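Local structure of Rho GTPase-activating protein 15 (Homo sapiens, 3BYI) at residues Ile43-Lys48 with Glu87-Val92. The protein switches Rho-type GTPases such as RAC1 to their inactive GDP-bound state by stimulating GTP hydrolysis, and is seen here as its RhoGAP domain. Numbering follows the deposited sequence.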
ATOM      1  N   ILE A  43       6.351   6.670  -3.436  1.00 45.62           N
ATOM      2  CA  ILE A  43       7.513   6.292  -2.638  1.00 44.03           C
ATOM      3  C   ILE A  43       8.670   7.264  -2.850  1.00 45.33           C
ATOM      4  O   ILE A  43       9.254   7.740  -1.861  1.00 45.04           O
ATOM      5  CB  ILE A  43       7.975   4.819  -2.929  1.00 46.30           C
ATOM      6  CG1 ILE A  43       7.005   3.857  -2.230  1.00 46.15           C
ATOM      7  CG2 ILE A  43       9.457   4.645  -2.552  1.00 38.02           C
ATOM      8  CD1 ILE A  43       7.177   2.426  -2.536  1.00 42.34           C
ATOM      9  N   GLU A  44       8.987   7.578  -4.104  1.00 44.29           N
ATOM     10  CA  GLU A  44      10.105   8.466  -4.378  1.00 44.64           C
ATOM     11  C   GLU A  44       9.892   9.859  -3.752  1.00 42.75           C
ATOM     12  O   GLU A  44      10.804  10.438  -3.190  1.00 42.09           O
ATOM     13  CB  GLU A  44      10.308   8.618  -5.887  1.00 44.45           C
ATOM     14  CG  GLU A  44      11.456   9.570  -6.260  1.00 50.72           C
ATOM     15  CD  GLU A  44      11.275  10.186  -7.642  1.00 68.61           C
ATOM     16  OE1 GLU A  44      10.123  10.242  -8.163  1.00 60.54           O
ATOM     17  OE2 GLU A  44      12.301  10.622  -8.198  1.00 64.67           O
ATOM     18  N   ALA A  45       8.690  10.404  -3.912  1.00 42.32           N
ATOM     19  CA  ALA A  45       8.345  11.710  -3.340  1.00 42.41           C
ATOM     20  C   ALA A  45       8.389  11.709  -1.806  1.00 44.74           C
ATOM     21  O   ALA A  45       8.827  12.658  -1.196  1.00 45.34           O
ATOM     22  CB  ALA A  45       6.979  12.172  -3.837  1.00 35.81           C
ATOM     23  N   VAL A  46       7.984  10.605  -1.192  1.00 46.61           N
ATOM     24  CA  VAL A  46       8.027  10.495   0.261  1.00 43.94           C
ATOM     25  C   VAL A  46       9.475  10.387   0.760  1.00 45.22           C
ATOM     26  O   VAL A  46       9.861  11.067   1.723  1.00 45.95           O
ATOM     27  CB  VAL A  46       7.079   9.348   0.797  1.00 41.42           C
ATOM     28  CG1 VAL A  46       7.196   9.125   2.348  1.00 36.29           C
ATOM     29  CG2 VAL A  46       5.604   9.660   0.452  1.00 39.75           C
ATOM     30  N   GLU A  47      10.290   9.597   0.079  1.00 46.38           N
ATOM     31  CA  GLU A  47      11.717   9.542   0.378  1.00 48.02           C
ATOM     32  C   GLU A  47      12.441  10.874   0.167  1.00 46.56           C
ATOM     33  O   GLU A  47      13.310  11.228   0.929  1.00 49.33           O
ATOM     34  CB  GLU A  47      12.359   8.396  -0.405  1.00 49.99           C
ATOM     35  CG  GLU A  47      11.778   7.045   0.067  1.00 49.13           C
ATOM     36  CD  GLU A  47      12.533   5.847  -0.392  1.00 50.81           C
ATOM     37  OE1 GLU A  47      13.588   6.008  -1.031  1.00 60.16           O
ATOM     38  OE2 GLU A  47      12.080   4.720  -0.103  1.00 52.17           O
ATOM     39  N   LYS A  48      12.056  11.622  -0.851  1.00 47.85           N
ATOM     40  CA  LYS A  48      12.691  12.888  -1.170  1.00 46.57           C
ATOM     41  C   LYS A  48      12.370  13.950  -0.133  1.00 47.51           C
ATOM     42  O   LYS A  48      13.250  14.682   0.292  1.00 47.72           O
ATOM     43  CB  LYS A  48      12.201  13.402  -2.520  1.00 48.51           C
ATOM     44  CG  LYS A  48      12.750  14.792  -2.908  1.00 48.83           C
ATOM     45  CD  LYS A  48      12.368  15.148  -4.316  1.00 46.95           C
ATOM     46  CE  LYS A  48      12.934  16.504  -4.736  1.00 49.01           C
ATOM     47  NZ  LYS A  48      12.595  16.742  -6.185  1.00 49.23           N
ATOM     48  N   GLU A  87       2.448  19.804  -2.927  1.00 47.08           N
ATOM     49  CA  GLU A  87       3.458  20.206  -1.948  1.00 48.37           C
ATOM     50  C   GLU A  87       3.263  19.632  -0.547  1.00 46.64           C
ATOM     51  O   GLU A  87       4.216  19.442   0.178  1.00 47.07           O
ATOM     52  CB  GLU A  87       3.557  21.734  -1.856  1.00 50.19           C
ATOM     53  CG  GLU A  87       2.308  22.425  -1.295  1.00 61.19           C
ATOM     54  N   ASP A  88       2.029  19.329  -0.187  1.00 45.47           N
ATOM     55  CA  ASP A  88       1.745  18.648   1.081  1.00 42.98           C
ATOM     56  C   ASP A  88       1.971  17.146   0.859  1.00 41.46           C
ATOM     57  O   ASP A  88       1.225  16.511   0.137  1.00 39.47           O
ATOM     58  CB  ASP A  88       0.299  18.995   1.517  1.00 42.58           C
ATOM     59  CG  ASP A  88      -0.135  18.296   2.792  1.00 44.19           C
ATOM     60  OD1 ASP A  88       0.685  17.650   3.446  1.00 42.51           O
ATOM     61  OD2 ASP A  88      -1.326  18.380   3.116  1.00 49.96           O
ATOM     62  N   ILE A  89       3.059  16.611   1.423  1.00 40.11           N
ATOM     63  CA  ILE A  89       3.419  15.190   1.232  1.00 41.41           C
ATOM     64  C   ILE A  89       2.364  14.240   1.805  1.00 42.09           C
ATOM     65  O   ILE A  89       2.369  13.044   1.498  1.00 45.36           O
ATOM     66  CB  ILE A  89       4.808  14.856   1.825  1.00 38.50           C
ATOM     67  CG1 ILE A  89       5.309  13.503   1.318  1.00 35.73           C
ATOM     68  CG2 ILE A  89       4.795  14.950   3.382  1.00 31.64           C
ATOM     69  CD1 ILE A  89       5.545  13.420  -0.166  1.00 29.92           C
ATOM     70  N   HIS A  90       1.477  14.747   2.651  1.00 42.75           N
ATOM     71  CA  HIS A  90       0.394  13.921   3.166  1.00 42.57           C
ATOM     72  C   HIS A  90      -0.695  13.616   2.110  1.00 40.38           C
ATOM     73  O   HIS A  90      -1.422  12.641   2.234  1.00 41.34           O
ATOM     74  CB  HIS A  90      -0.230  14.573   4.389  1.00 43.31           C
ATOM     75  CG  HIS A  90       0.721  14.785   5.517  1.00 44.15           C
ATOM     76  ND1 HIS A  90       1.426  13.749   6.090  1.00 36.01           N
ATOM     77  CD2 HIS A  90       1.082  15.910   6.185  1.00 40.72           C
ATOM     78  CE1 HIS A  90       2.168  14.227   7.080  1.00 39.94           C
ATOM     79  NE2 HIS A  90       1.979  15.533   7.155  1.00 41.88           N
ATOM     80  N   VAL A  91      -0.820  14.466   1.094  1.00 41.42           N
ATOM     81  CA  VAL A  91      -1.653  14.160  -0.078  1.00 41.29           C
ATOM     82  C   VAL A  91      -1.079  12.943  -0.850  1.00 41.42           C
ATOM     83  O   VAL A  91      -1.827  12.094  -1.349  1.00 41.83           O
ATOM     84  CB  VAL A  91      -1.828  15.412  -1.033  1.00 42.58           C
ATOM     85  CG1 VAL A  91      -2.455  15.010  -2.391  1.00 40.75           C
ATOM     86  CG2 VAL A  91      -2.638  16.506  -0.363  1.00 31.90           C
ATOM     87  N   VAL A  92       0.251  12.848  -0.904  1.00 41.91           N
ATOM     88  CA  VAL A  92       0.954  11.745  -1.595  1.00 41.42           C
ATOM     89  C   VAL A  92       0.781  10.453  -0.817  1.00 40.84           C
ATOM     90  O   VAL A  92       0.411   9.407  -1.388  1.00 41.01           O
ATOM     91  CB  VAL A  92       2.447  12.092  -1.833  1.00 42.81           C
ATOM     92  CG1 VAL A  92       3.242  10.904  -2.372  1.00 38.74           C
ATOM     93  CG2 VAL A  92       2.545  13.304  -2.758  1.00 41.02           C
TER
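Ile89 reaches across to helix 37-49 with its CG1-CD1 arm and sets the tip down over Ala45 and Val46. Ile89 CD1 lies 3.5 Å from Ala45 O, a van der Waals touch on the backbone carbonyl, and 4.1 Å from the methyl CB of the same alanine. Ile89 CD1 also lies 3.8 Å from Val46 CG2. The torsions place the tip: with CG1 anti to the backbone N (chi1 -166°) the arm heads toward helix 37-49, and chi2 of 63° turns CD1 onto Ala45. The side chains of Val46 and Ile89 meet at about a right angle, with Val46 CG2 also 4.0 Å from Ile89 CG1.

One turn further along helix 89-102, Val92 offers CG1, the branch anti to its own backbone N. Val92 CG1 sits 3.9 Å from Val46 CG2 and 4.2 Å from Ala45 CB, and the two valine side chains run alongside each other, pointing opposite ways. Val46 CG2 is thus shared by Ile89 and Val92. All four residues are buried, and their side chains meet through apolar atoms alone.

Asp88 caps the start of helix 89-102: its OD1 accepts from His90 N at 3.1 Å, approached from well above the carboxylate plane. Ile56 and Tyr57 add to the packing from the loop that carries Arg58. This is helix-to-helix core packing within the all-helical RhoGAP domain, with the Ile89 side chain about 11 Å from that of Arg58, the predicted arginine finger.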